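Local coordinates for protein glycosyl hydrolase, family 8 (Clostridium perfringens, PDB 3REN) that is probably an alpha-amylase of glycosyl hydrolase family 8, hydrolysing alpha-glucan chains of the starch type within an (alpha/alpha)6-barrel, at residues 119-124 with 175-180; 199-204 with 244-249; 236-241 with 290-295; 257-262 with 299-304. All blocks are in the same frame, centred on the assembly; numbering follows the deposited sequence. Where two conformers were deposited one is given.

Contact 1: residues 119-124 with 175-180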
loop_
_atom_site.group_PDB
_atom_site.type_symbol
_atom_site.label_atom_id
_atom_site.label_comp_id
_atom_site.label_asym_id
_atom_site.label_seq_id
_atom_site.Cartn_x
_atom_site.Cartn_y
_atom_site.Cartn_z
ATOM N N ILE A 119 -4.501 7.333 4.113
ATOM C CA ILE A 119 -5.672 8.202 4.010
ATOM C C ILE A 119 -5.333 9.689 4.150
ATOM O O ILE A 119 -5.848 10.528 3.398
ATOM C CB ILE A 119 -6.768 7.721 4.994
ATOM C CG1 ILE A 119 -7.351 6.416 4.420
ATOM C CG2 ILE A 119 -7.919 8.810 5.137
ATOM C CD1 ILE A 119 -8.222 5.589 5.330
ATOM N N ILE A 120 -4.444 10.021 5.082
ATOM C CA ILE A 120 -3.961 11.376 5.205
ATOM C C ILE A 120 -3.305 11.795 3.893
ATOM O O ILE A 120 -3.551 12.890 3.426
ATOM C CB ILE A 120 -2.985 11.524 6.385
ATOM C CG1 ILE A 120 -3.753 11.542 7.702
ATOM C CG2 ILE A 120 -2.169 12.827 6.254
ATOM C CD1 ILE A 120 -2.985 10.827 8.867
ATOM N N LYS A 121 -2.480 10.921 3.302
ATOM C CA LYS A 121 -1.791 11.237 2.057
ATOM C C LYS A 121 -2.796 11.508 0.939
ATOM O O LYS A 121 -2.680 12.518 0.254
ATOM C CB LYS A 121 -0.859 10.089 1.633
ATOM C CG LYS A 121 -0.018 10.402 0.369
ATOM C CD LYS A 121 0.748 9.125 -0.071
ATOM C CE LYS A 121 1.904 9.487 -1.010
ATOM N NZ LYS A 121 2.569 8.292 -1.708
ATOM N N ALA A 122 -3.798 10.644 0.767
ATOM C CA ALA A 122 -4.842 10.856 -0.254
ATOM C C ALA A 122 -5.587 12.176 -0.045
ATOM O O ALA A 122 -5.881 12.897 -1.003
ATOM C CB ALA A 122 -5.834 9.708 -0.246
ATOM N N LEU A 123 -5.878 12.491 1.205
ATOM C CA LEU A 123 -6.552 13.757 1.564
ATOM C C LEU A 123 -5.700 14.998 1.282
ATOM O O LEU A 123 -6.197 15.991 0.723
ATOM C CB LEU A 123 -7.032 13.722 3.012
ATOM C CG LEU A 123 -8.245 12.822 3.275
ATOM C CD1 LEU A 123 -8.405 12.623 4.773
ATOM C CD2 LEU A 123 -9.524 13.428 2.666
ATOM N N LEU A 124 -4.420 14.964 1.654
ATOM C CA LEU A 124 -3.526 16.088 1.373
ATOM C C LEU A 124 -3.292 16.247 -0.132
ATOM O O LEU A 124 -3.311 17.362 -0.646
ATOM C CB LEU A 124 -2.219 15.980 2.152
ATOM C CG LEU A 124 -2.400 16.028 3.677
ATOM C CD1 LEU A 124 -1.056 15.827 4.435
ATOM C CD2 LEU A 124 -3.089 17.342 4.092
ATOM N N ASP A 175 5.539 6.053 6.506
ATOM C CA ASP A 175 5.163 6.677 5.250
ATOM C C ASP A 175 5.809 8.068 5.183
ATOM O O ASP A 175 5.175 9.080 5.445
ATOM C CB ASP A 175 3.643 6.795 5.257
ATOM C CG ASP A 175 3.048 7.163 3.918
ATOM O OD1 ASP A 175 3.745 7.720 3.043
ATOM O OD2 ASP A 175 1.824 6.905 3.752
ATOM N N LEU A 176 7.042 8.087 4.766
ATOM C CA LEU A 176 7.810 9.287 4.696
ATOM C C LEU A 176 7.141 10.368 3.843
ATOM O O LEU A 176 7.159 11.475 4.245
ATOM C CB LEU A 176 9.199 9.010 4.132
ATOM C CG LEU A 176 10.344 8.708 5.083
ATOM C CD1 LEU A 176 9.971 8.274 6.389
ATOM C CD2 LEU A 176 11.615 8.130 4.555
ATOM N N PRO A 177 6.554 10.034 2.703
ATOM C CA PRO A 177 5.927 11.079 1.886
ATOM C C PRO A 177 4.788 11.782 2.614
ATOM O O PRO A 177 4.672 12.998 2.508
ATOM C CB PRO A 177 5.392 10.318 0.643
ATOM C CG PRO A 177 6.288 9.126 0.585
ATOM C CD PRO A 177 6.518 8.735 2.022
ATOM N N THR A 178 3.964 11.031 3.337
ATOM C CA THR A 178 2.881 11.629 4.101
ATOM C C THR A 178 3.472 12.528 5.207
ATOM O O THR A 178 2.996 13.641 5.429
ATOM C CB THR A 178 1.985 10.529 4.701
ATOM O OG1 THR A 178 1.472 9.689 3.643
ATOM C CG2 THR A 178 0.835 11.140 5.472
HETATM N N MSE A 179 4.513 12.061 5.895
HETATM C CA MSE A 179 5.114 12.856 6.979
HETATM C C MSE A 179 5.733 14.161 6.449
HETATM O O MSE A 179 5.709 15.188 7.124
HETATM C CB MSE A 179 6.142 12.053 7.797
HETATM C CG MSE A 179 5.511 10.914 8.582
HETATM SE SE MSE A 179 6.934 9.700 9.112
HETATM C CE MSE A 179 5.933 8.256 9.927
ATOM N N LYS A 180 6.327 14.094 5.269
ATOM C CA LYS A 180 6.824 15.264 4.573
ATOM C C LYS A 180 5.663 16.213 4.258
ATOM O O LYS A 180 5.711 17.382 4.624
ATOM C CB LYS A 180 7.479 14.848 3.270
ATOM C CG LYS A 180 8.041 16.028 2.454
ATOM C CD LYS A 180 9.152 15.552 1.570
ATOM C CE LYS A 180 9.716 16.723 0.792
ATOM N NZ LYS A 180 10.924 16.266 0.097
HETATM O O HOH W 1 2.938 7.034 0.677
#

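Contact 2: residues 199-204 with 244-249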
loop_
_atom_site.group_PDB
_atom_site.type_symbol
_atom_site.label_atom_id
_atom_site.label_comp_id
_atom_site.label_asym_id
_atom_site.label_seq_id
_atom_site.Cartn_x
_atom_site.Cartn_y
_atom_site.Cartn_z
ATOM N N ILE A 199 15.071 5.438 11.562
ATOM C CA ILE A 199 14.697 4.032 11.714
ATOM C C ILE A 199 14.940 3.267 10.396
ATOM O O ILE A 199 15.556 2.193 10.395
ATOM C CB ILE A 199 13.229 3.881 12.207
ATOM C CG1 ILE A 199 13.072 4.458 13.611
ATOM C CG2 ILE A 199 12.799 2.463 12.235
ATOM C CD1 ILE A 199 11.605 4.495 14.158
ATOM N N ILE A 200 14.477 3.827 9.272
ATOM C CA ILE A 200 14.686 3.220 7.962
ATOM C C ILE A 200 16.175 3.085 7.690
ATOM O O ILE A 200 16.683 1.993 7.384
ATOM C CB ILE A 200 14.061 4.071 6.806
ATOM C CG1 ILE A 200 12.553 4.238 6.984
ATOM C CG2 ILE A 200 14.392 3.458 5.450
ATOM C CD1 ILE A 200 11.854 2.981 7.312
ATOM N N GLU A 201 16.885 4.197 7.806
ATOM C CA GLU A 201 18.319 4.236 7.464
ATOM C C GLU A 201 19.201 3.283 8.274
ATOM O O GLU A 201 20.157 2.725 7.742
ATOM C CB GLU A 201 18.862 5.669 7.499
ATOM C CG GLU A 201 18.603 6.415 6.204
ATOM C CD GLU A 201 19.003 7.889 6.240
ATOM O OE1 GLU A 201 19.453 8.359 7.297
ATOM O OE2 GLU A 201 18.850 8.598 5.204
ATOM N N ASN A 202 18.851 3.070 9.540
ATOM C CA ASN A 202 19.567 2.141 10.388
ATOM C C ASN A 202 19.098 0.691 10.237
ATOM O O ASN A 202 19.612 -0.220 10.914
ATOM C CB ASN A 202 19.494 2.573 11.861
ATOM C CG ASN A 202 20.311 3.850 12.139
ATOM O OD1 ASN A 202 21.483 3.916 11.821
ATOM N ND2 ASN A 202 19.674 4.858 12.720
ATOM N N GLY A 203 18.144 0.457 9.347
ATOM C CA GLY A 203 17.592 -0.876 9.207
ATOM C C GLY A 203 17.928 -1.610 7.925
ATOM O O GLY A 203 17.218 -2.561 7.559
ATOM N N LYS A 204 19.003 -1.229 7.238
ATOM C CA LYS A 204 19.459 -2.039 6.094
ATOM C C LYS A 204 19.814 -3.439 6.524
ATOM O O LYS A 204 20.320 -3.635 7.628
ATOM C CB LYS A 204 20.685 -1.454 5.410
ATOM C CG LYS A 204 20.421 -0.256 4.515
ATOM C CD LYS A 204 19.765 -0.630 3.222
ATOM C CE LYS A 204 19.847 0.546 2.249
ATOM N NZ LYS A 204 19.070 0.296 0.989
ATOM N N ALA A 244 9.736 10.618 -1.134
ATOM C CA ALA A 244 10.062 11.679 -0.196
ATOM C C ALA A 244 11.391 12.361 -0.531
ATOM O O ALA A 244 11.845 13.224 0.206
ATOM C CB ALA A 244 10.118 11.108 1.236
ATOM N N GLY A 245 12.020 11.954 -1.623
ATOM C CA GLY A 245 13.290 12.540 -2.067
ATOM C C GLY A 245 14.542 11.896 -1.485
ATOM O O GLY A 245 15.637 12.407 -1.675
ATOM N N GLU A 246 14.411 10.785 -0.762
ATOM C CA GLU A 246 15.606 10.127 -0.184
ATOM C C GLU A 246 16.292 9.206 -1.200
ATOM O O GLU A 246 15.730 8.917 -2.272
ATOM C CB GLU A 246 15.231 9.332 1.066
ATOM C CG GLU A 246 14.478 10.104 2.132
ATOM C CD GLU A 246 15.348 11.133 2.871
ATOM O OE1 GLU A 246 16.603 10.986 2.896
ATOM O OE2 GLU A 246 14.761 12.101 3.428
ATOM N N ASN A 247 17.468 8.696 -0.837
ATOM C CA ASN A 247 18.317 7.929 -1.755
ATOM C C ASN A 247 18.144 6.422 -1.613
ATOM O O ASN A 247 18.346 5.898 -0.539
ATOM C CB ASN A 247 19.793 8.291 -1.495
ATOM C CG ASN A 247 20.763 7.597 -2.476
ATOM O OD1 ASN A 247 20.787 6.366 -2.596
ATOM N ND2 ASN A 247 21.552 8.400 -3.184
ATOM N N GLU A 248 17.781 5.751 -2.696
ATOM C CA GLU A 248 17.683 4.282 -2.766
ATOM C C GLU A 248 18.442 3.706 -3.982
ATOM O O GLU A 248 18.029 2.703 -4.536
ATOM C CB GLU A 248 16.214 3.826 -2.835
ATOM C CG GLU A 248 15.429 4.017 -1.510
ATOM C CD GLU A 248 16.071 3.298 -0.301
ATOM O OE1 GLU A 248 16.710 2.267 -0.510
ATOM O OE2 GLU A 248 15.951 3.758 0.856
ATOM N N GLU A 249 19.572 4.293 -4.330
ATOM C CA GLU A 249 20.331 3.837 -5.469
ATOM C C GLU A 249 20.798 2.364 -5.380
ATOM O O GLU A 249 20.590 1.631 -6.283
ATOM C CB GLU A 249 21.533 4.771 -5.716
ATOM C CG GLU A 249 21.170 6.207 -6.039
ATOM C CD GLU A 249 22.347 7.084 -6.468
ATOM O OE1 GLU A 249 23.264 7.350 -5.699
HETATM O O HOH W 2 19.745 1.881 -1.093
#

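Contact 3: residues 236-241 with 290-295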
loop_
_atom_site.group_PDB
_atom_site.type_symbol
_atom_site.label_atom_id
_atom_site.label_comp_id
_atom_site.label_asym_id
_atom_site.label_seq_id
_atom_site.Cartn_x
_atom_site.Cartn_y
_atom_site.Cartn_z
ATOM N N ILE A 236 7.791 -1.488 -0.354
ATOM C CA ILE A 236 6.984 -0.390 0.170
ATOM C C ILE A 236 7.939 0.652 0.770
ATOM O O ILE A 236 7.839 1.850 0.454
ATOM C CB ILE A 236 5.928 -0.865 1.191
ATOM C CG1 ILE A 236 4.881 -1.725 0.490
ATOM C CG2 ILE A 236 5.199 0.379 1.880
ATOM C CD1 ILE A 236 4.081 -2.615 1.408
ATOM N N VAL A 237 8.878 0.209 1.607
ATOM C CA VAL A 237 9.829 1.152 2.236
ATOM C C VAL A 237 10.598 1.932 1.154
ATOM O O VAL A 237 10.776 3.161 1.247
ATOM C CB VAL A 237 10.846 0.413 3.127
ATOM C CG1 VAL A 237 11.952 1.349 3.556
ATOM C CG2 VAL A 237 10.151 -0.241 4.352
ATOM N N ILE A 238 11.081 1.219 0.137
ATOM C CA ILE A 238 11.854 1.849 -0.952
ATOM C C ILE A 238 11.035 2.879 -1.698
ATOM O O ILE A 238 11.517 4.003 -1.897
ATOM C CB ILE A 238 12.421 0.794 -1.936
ATOM C CG1 ILE A 238 13.486 -0.054 -1.214
ATOM C CG2 ILE A 238 12.949 1.449 -3.203
ATOM C CD1 ILE A 238 13.800 -1.394 -1.908
ATOM N N LEU A 239 9.801 2.516 -2.078
ATOM C CA LEU A 239 8.907 3.480 -2.717
ATOM C C LEU A 239 8.670 4.705 -1.815
ATOM O O LEU A 239 8.731 5.827 -2.310
ATOM C CB LEU A 239 7.593 2.845 -3.140
ATOM C CG LEU A 239 6.528 3.676 -3.857
ATOM C CD1 LEU A 239 7.063 4.235 -5.181
ATOM C CD2 LEU A 239 5.380 2.758 -4.155
ATOM N N ASN A 240 8.460 4.498 -0.506
ATOM C CA ASN A 240 8.265 5.636 0.438
ATOM C C ASN A 240 9.482 6.549 0.475
ATOM O O ASN A 240 9.357 7.753 0.423
ATOM C CB ASN A 240 7.923 5.151 1.878
ATOM C CG ASN A 240 6.494 4.622 1.997
ATOM O OD1 ASN A 240 5.644 4.958 1.182
ATOM N ND2 ASN A 240 6.225 3.791 3.011
ATOM N N ARG A 241 10.664 5.966 0.567
ATOM C CA ARG A 241 11.915 6.723 0.588
ATOM C C ARG A 241 12.084 7.611 -0.643
ATOM O O ARG A 241 12.434 8.776 -0.532
ATOM C CB ARG A 241 13.081 5.742 0.667
ATOM C CG ARG A 241 13.332 5.168 2.086
ATOM C CD ARG A 241 14.260 6.091 2.878
ATOM N NE ARG A 241 15.632 5.946 2.396
ATOM C CZ ARG A 241 16.697 6.597 2.866
ATOM N NH1 ARG A 241 16.599 7.516 3.827
ATOM N NH2 ARG A 241 17.871 6.356 2.316
ATOM N N ALA A 290 7.036 -1.529 -10.362
ATOM C CA ALA A 290 6.571 -0.624 -11.424
ATOM C C ALA A 290 6.432 0.809 -10.934
ATOM O O ALA A 290 6.794 1.739 -11.648
ATOM C CB ALA A 290 5.227 -1.123 -12.012
ATOM N N LEU A 291 5.900 1.003 -9.725
ATOM C CA LEU A 291 5.771 2.395 -9.193
ATOM C C LEU A 291 7.134 3.050 -8.903
ATOM O O LEU A 291 7.331 4.266 -9.099
ATOM C CB LEU A 291 4.886 2.428 -7.946
ATOM C CG LEU A 291 3.434 2.168 -8.337
ATOM C CD1 LEU A 291 2.666 1.717 -7.126
ATOM C CD2 LEU A 291 2.809 3.428 -9.011
ATOM N N ILE A 292 8.066 2.227 -8.425
ATOM C CA ILE A 292 9.446 2.649 -8.241
ATOM C C ILE A 292 10.058 3.072 -9.582
ATOM O O ILE A 292 10.635 4.163 -9.687
ATOM C CB ILE A 292 10.275 1.528 -7.573
ATOM C CG1 ILE A 292 9.870 1.382 -6.091
ATOM C CG2 ILE A 292 11.752 1.809 -7.678
ATOM C CD1 ILE A 292 10.245 -0.000 -5.537
ATOM N N ALA A 293 9.918 2.221 -10.594
ATOM C CA ALA A 293 10.546 2.445 -11.896
ATOM C C ALA A 293 9.919 3.663 -12.543
ATOM O O ALA A 293 10.615 4.461 -13.159
ATOM C CB ALA A 293 10.358 1.261 -12.789
ATOM N N ASN A 294 8.606 3.801 -12.378
ATOM C CA ASN A 294 7.910 4.982 -12.892
ATOM C C ASN A 294 8.492 6.249 -12.286
ATOM O O ASN A 294 8.812 7.207 -13.002
ATOM C CB ASN A 294 6.419 4.948 -12.562
ATOM C CG ASN A 294 5.689 6.201 -13.090
ATOM O OD1 ASN A 294 5.262 7.055 -12.318
ATOM N ND2 ASN A 294 5.569 6.304 -14.408
ATOM N N TYR A 295 8.630 6.230 -10.963
ATOM C CA TYR A 295 9.097 7.386 -10.235
ATOM C C TYR A 295 10.506 7.799 -10.689
ATOM O O TYR A 295 10.747 8.971 -10.967
ATOM C CB TYR A 295 9.042 7.153 -8.716
ATOM C CG TYR A 295 9.338 8.426 -7.970
ATOM C CD1 TYR A 295 10.644 8.761 -7.639
ATOM C CD2 TYR A 295 8.315 9.330 -7.651
ATOM C CE1 TYR A 295 10.938 9.960 -6.994
ATOM C CE2 TYR A 295 8.608 10.520 -7.003
ATOM C CZ TYR A 295 9.919 10.822 -6.692
ATOM O OH TYR A 295 10.223 11.978 -6.042
#

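Contact 4: residues 257-262 with 299-304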
loop_
_atom_site.group_PDB
_atom_site.type_symbol
_atom_site.label_atom_id
_atom_site.label_comp_id
_atom_site.label_asym_id
_atom_site.label_seq_id
_atom_site.Cartn_x
_atom_site.Cartn_y
_atom_site.Cartn_z
ATOM N N GLU A 257 19.027 -5.884 -10.855
ATOM C CA GLU A 257 19.916 -7.026 -11.122
ATOM C C GLU A 257 19.227 -8.381 -10.840
ATOM O O GLU A 257 19.303 -9.346 -11.653
ATOM C CB GLU A 257 21.205 -6.886 -10.298
ATOM N N LYS A 258 18.526 -8.472 -9.710
ATOM C CA LYS A 258 17.819 -9.704 -9.351
ATOM C C LYS A 258 16.737 -10.043 -10.353
ATOM O O LYS A 258 16.622 -11.215 -10.765
ATOM C CB LYS A 258 17.186 -9.593 -7.959
ATOM C CG LYS A 258 16.414 -10.836 -7.475
ATOM C CD LYS A 258 17.323 -12.113 -7.412
ATOM C CE LYS A 258 18.381 -11.963 -6.291
ATOM N NZ LYS A 258 19.190 -13.216 -6.062
ATOM N N PHE A 259 15.936 -9.056 -10.739
ATOM C CA PHE A 259 14.820 -9.214 -11.680
ATOM C C PHE A 259 15.408 -9.645 -13.031
ATOM O O PHE A 259 14.933 -10.480 -13.678
ATOM C CB PHE A 259 14.072 -7.893 -11.856
ATOM C CG PHE A 259 12.641 -7.992 -12.397
ATOM C CD1 PHE A 259 12.110 -9.148 -12.898
ATOM C CD2 PHE A 259 11.822 -6.871 -12.385
ATOM C CE1 PHE A 259 10.855 -9.184 -13.364
ATOM C CE2 PHE A 259 10.575 -6.923 -12.848
ATOM C CZ PHE A 259 10.081 -8.068 -13.342
ATOM N N LYS A 260 16.491 -9.017 -13.400
ATOM C CA LYS A 260 17.138 -9.375 -14.632
ATOM C C LYS A 260 17.696 -10.795 -14.616
ATOM O O LYS A 260 17.410 -11.541 -15.474
ATOM C CB LYS A 260 18.194 -8.353 -14.965
ATOM C CG LYS A 260 19.175 -8.703 -16.023
ATOM N NZ LYS A 260 21.755 -8.636 -13.234
ATOM N N LYS A 261 18.422 -11.145 -13.578
ATOM C CA LYS A 261 18.970 -12.479 -13.447
ATOM C C LYS A 261 17.983 -13.643 -13.254
ATOM O O LYS A 261 18.037 -14.546 -13.988
ATOM C CB LYS A 261 20.024 -12.509 -12.372
ATOM C CG LYS A 261 20.917 -13.697 -12.412
ATOM N N ASP A 262 17.040 -13.549 -12.326
ATOM C CA ASP A 262 16.025 -14.601 -12.141
ATOM C C ASP A 262 14.907 -14.558 -13.198
ATOM O O ASP A 262 14.332 -15.588 -13.560
ATOM C CB ASP A 262 15.427 -14.540 -10.720
ATOM C CG ASP A 262 16.399 -15.029 -9.637
ATOM O OD1 ASP A 262 17.534 -15.425 -10.001
ATOM O OD2 ASP A 262 16.038 -15.029 -8.424
ATOM N N LYS A 299 12.496 3.029 -17.706
ATOM C CA LYS A 299 11.483 2.481 -18.602
ATOM C C LYS A 299 11.545 0.969 -18.747
ATOM O O LYS A 299 10.506 0.318 -18.793
ATOM C CB LYS A 299 11.498 3.169 -19.983
ATOM N N GLU A 300 12.741 0.421 -18.793
ATOM C CA GLU A 300 12.985 -0.997 -18.966
ATOM C C GLU A 300 12.456 -1.835 -17.771
ATOM O O GLU A 300 11.784 -2.775 -17.954
ATOM C CB GLU A 300 14.495 -1.236 -19.104
ATOM C CD GLU A 300 15.781 1.046 -19.100
ATOM O OE1 GLU A 300 16.744 0.981 -18.297
ATOM O OE2 GLU A 300 15.164 2.073 -19.292
ATOM N N LEU A 301 12.773 -1.386 -16.574
ATOM C CA LEU A 301 12.287 -1.970 -15.314
ATOM C C LEU A 301 10.754 -1.878 -15.225
ATOM O O LEU A 301 10.071 -2.842 -14.857
ATOM C CB LEU A 301 12.951 -1.268 -14.107
ATOM C CG LEU A 301 12.603 -1.841 -12.729
ATOM C CD1 LEU A 301 12.949 -3.321 -12.687
ATOM C CD2 LEU A 301 13.245 -1.100 -11.520
ATOM N N PHE A 302 10.240 -0.711 -15.579
ATOM C CA PHE A 302 8.819 -0.428 -15.592
ATOM C C PHE A 302 8.099 -1.402 -16.478
ATOM O O PHE A 302 7.139 -2.004 -16.042
ATOM C CB PHE A 302 8.528 1.028 -16.042
ATOM C CG PHE A 302 7.048 1.370 -16.031
ATOM C CD1 PHE A 302 6.319 1.408 -17.230
ATOM C CD2 PHE A 302 6.372 1.576 -14.817
ATOM C CE1 PHE A 302 4.938 1.706 -17.233
ATOM C CE2 PHE A 302 4.972 1.868 -14.793
ATOM C CZ PHE A 302 4.256 1.950 -15.994
ATOM N N ASN A 303 8.571 -1.578 -17.718
ATOM C CA ASN A 303 7.918 -2.494 -18.670
ATOM C C ASN A 303 8.011 -3.951 -18.241
ATOM O O ASN A 303 7.075 -4.726 -18.445
ATOM C CB ASN A 303 8.503 -2.297 -20.078
ATOM C CG ASN A 303 7.997 -1.014 -20.721
ATOM O OD1 ASN A 303 6.872 -0.569 -20.457
ATOM N ND2 ASN A 303 8.802 -0.440 -21.590
ATOM N N LYS A 304 9.149 -4.311 -17.648
ATOM C CA LYS A 304 9.369 -5.666 -17.141
ATOM C C LYS A 304 8.363 -6.000 -16.039
ATOM O O LYS A 304 7.806 -7.098 -16.016
ATOM C CB LYS A 304 10.779 -5.773 -16.574
ATOM C CG LYS A 304 11.372 -7.178 -16.633
ATOM C CD LYS A 304 12.892 -7.163 -16.395
ATOM C CE LYS A 304 13.653 -8.139 -17.360
ATOM N NZ LYS A 304 13.387 -9.583 -17.131
HETATM O O HOH W 3 15.283 -11.481 -17.322
#

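Contact 1: residues 119-124 with 175-180
Thr178 and Lys121 mark a buried helix-helix contact in which the first turn of helix 176-185 lies against the middle of helix 113-130. The CA atoms of Lys121 and Thr178, 5.1 Å apart, are the nearest pair, and the short axes approach to 9.3 Å while crossing at 51°. The small Thr178 side chain probably helps to allow this closeness. It sends its two branches to different partners. The Thr178 and Ile120 side chains cross at about a right angle, their CG2 methyls 3.5 Å apart, that of Thr178 standing anti to its backbone N. Thr178 OG1 sits 3.1 Å from Lys121 CB and is hydrogen-bonded to Leu117 O one turn earlier on the other helix, which ties a buried hydroxyl to the neighbouring backbone. This is how two helices of an (alpha/alpha)6-barrel can pack when they run in the same general direction, consistent with neighbours in one ring of the barrel. Lys121 runs extended past the start of helix 176-185. With CG anti to the backbone N (chi1 -176°), its chain passes Thr178 and brings Lys121 CE to 3.9 Å from Pro177 CB. Its ammonium group forms a salt bridge with Glu243 of helix 231-243 and gives a hydrogen to a water 2.7 Å from Lys121 NZ. That water donates in turn to Asp175 OD1, at 2.6 Å. Asp175 is the N-cap of helix 176-185, and the same OD1 also takes a weak capping bond from Thr178 N, 3.3 Å long.

Contact 2: residues 199-204 with 244-249
Lys204 meets Glu248 where the chain leaving helix 188-201 faces the connection between helices 231-243 and 249-262, at one end of the (alpha/alpha)6-barrel. The attraction is ionic but loose. Lys204 NZ and Glu248 OE1 form a salt bridge with a weak hydrogen bond of 3.4 Å, and the two chains slide past each other in opposite directions, each bent at chi2. A water reinforces the pair by accepting from Lys204 NZ at 2.7 Å and donating to Glu248 OE1 at 3.1 Å. Both ends have stronger partners: Pro210 O for the ammonium group, and Tyr212 and Arg241 for Glu248 OE2.

Like charges make the second interaction. Glu201 OE2 lies 4.0 Å from Glu246 OE1, with the carboxylate planes turned 79° apart. Arg241 salt-bridges Glu201, which would probably offset the repulsion, while Glu246 OE2 is hydrogen-bonded to Tyr193.

Backbone motifs shape the loop that presents these groups. Gly245 closes helix 231-243 in a Schellman motif with positive phi, and Glu248 takes the N-cap position of helix 249-262. Just before that helix, Asn247 forms an Asx turn, its OD1 accepting from Glu249 N at 3.0 Å with the donor above the carbonyl plane.

Contact 3: residues 236-241 with 290-295
Leu239 and Ile292 bring their CA atoms to 5.6 Å, the nearest backbone pair between helices 231-243 and 283-296. The short axes here are 9.7 Å apart and run in nearly the same direction, with an angle of 22° between them. Both segments are helical throughout and lie in the C-terminal halves of their helices. Two nearly parallel helices that are far apart in sequence but side by side in space fit the (alpha/alpha)6-barrel, in which helices of the same ring run alike.

Leu239 contributes the largest share of the interface. Its CG stands anti to the backbone N (chi1 -179°), which carries the forked end across to the other helix. There Leu239 CD2 lies 3.8 Å from Leu291 CB, whereas its CD1 settles over the backbone, 3.9 Å from Ile292 N. Nearer the root of the side chain, Leu239 CB rests 4.0 Å from Ile292 CG1. The leucine is thus touched along its length, and both Leu291 and Ile292 meet its fork.

Ile292 reaches further with its long branch. Its CG1 lies beside its own backbone N, and Ile292 CD1 extends to meet Ile238 CG2 at 3.9 Å. Ile238 and Ile292 also both touch Ile252, so helix 249-262 covers this side of the pair.

The side-chain-to-side-chain contacts are all between hydrocarbon groups. The fit therefore depends on the shapes of branched side chains and on dispersion forces, with no directional bond between these two segments to fix how the helices are rotated against each other.

Contact 4: residues 257-262 with 299-304
Phe259 carries this contact, with Lys304 lying over one face of its ring. Lys304 CG sits 3.9 Å from the centroid of the Phe259 ring and 19° off the normal, a CH-pi contact shifted toward the rim, with CZ the nearest ring atom at 3.6 Å. Lys304 CD lies farther back over the ring, near CG and CD1 of Phe259, so that the aliphatic part of the lysine runs along the aromatic group in the opposite sense to it. Leu301, one turn earlier on the same helix, adds a second apolar touch: its CD1 approaches Phe259 CD2 obliquely at 3.7 Å.

The ring reaches both partners because its CG is anti to the backbone N (chi1 -160°), directing it toward helix 299-312. Lys304 then bends at chi3 and chi4, turning its ammonium group toward helix 249-262. A water links the helices there, accepting from Lys304 NZ at 2.7 Å and donating to Lys260 O at 2.8 Å. The lysine thus combines apolar contact along its chain with a polar, water-mediated tie at its end.

Farther out, Leu265 also touches Phe259, and Leu301 packs on Val289 and Ala293 of helix 283-296. Asp298 OD1 accepts from Leu301 N at the start of helix 299-312. Helix 249-262 is joined in this way to helix 299-312, a lateral contact between helices of the kind that builds an (alpha/alpha)6-barrel.

In the fold
Contacts 1, 3 and 4 join helix to helix, while contact 2 joins the tail of helix 188-201 to the connection between helices 231-243 and 249-262. Contact 1 closes before the others open, whereas contacts 2 and 3 have alternating segments, as do contacts 3 and 4. Contacts 1 and 2 have centres about 17 Å apart and meet where Lys180 NZ probably bonds to Ala244 O. Contact 3 touches all the others: Pro177 and Leu176 pack on its first helix, Ile200 of contact 2 packs on Val237, and Phe302 of contact 4 on Ala290. Contacts 1 and 4, with centres about 29 Å apart, do not touch. This is consistent with one side of the (alpha/alpha)6-barrel being held by such packing.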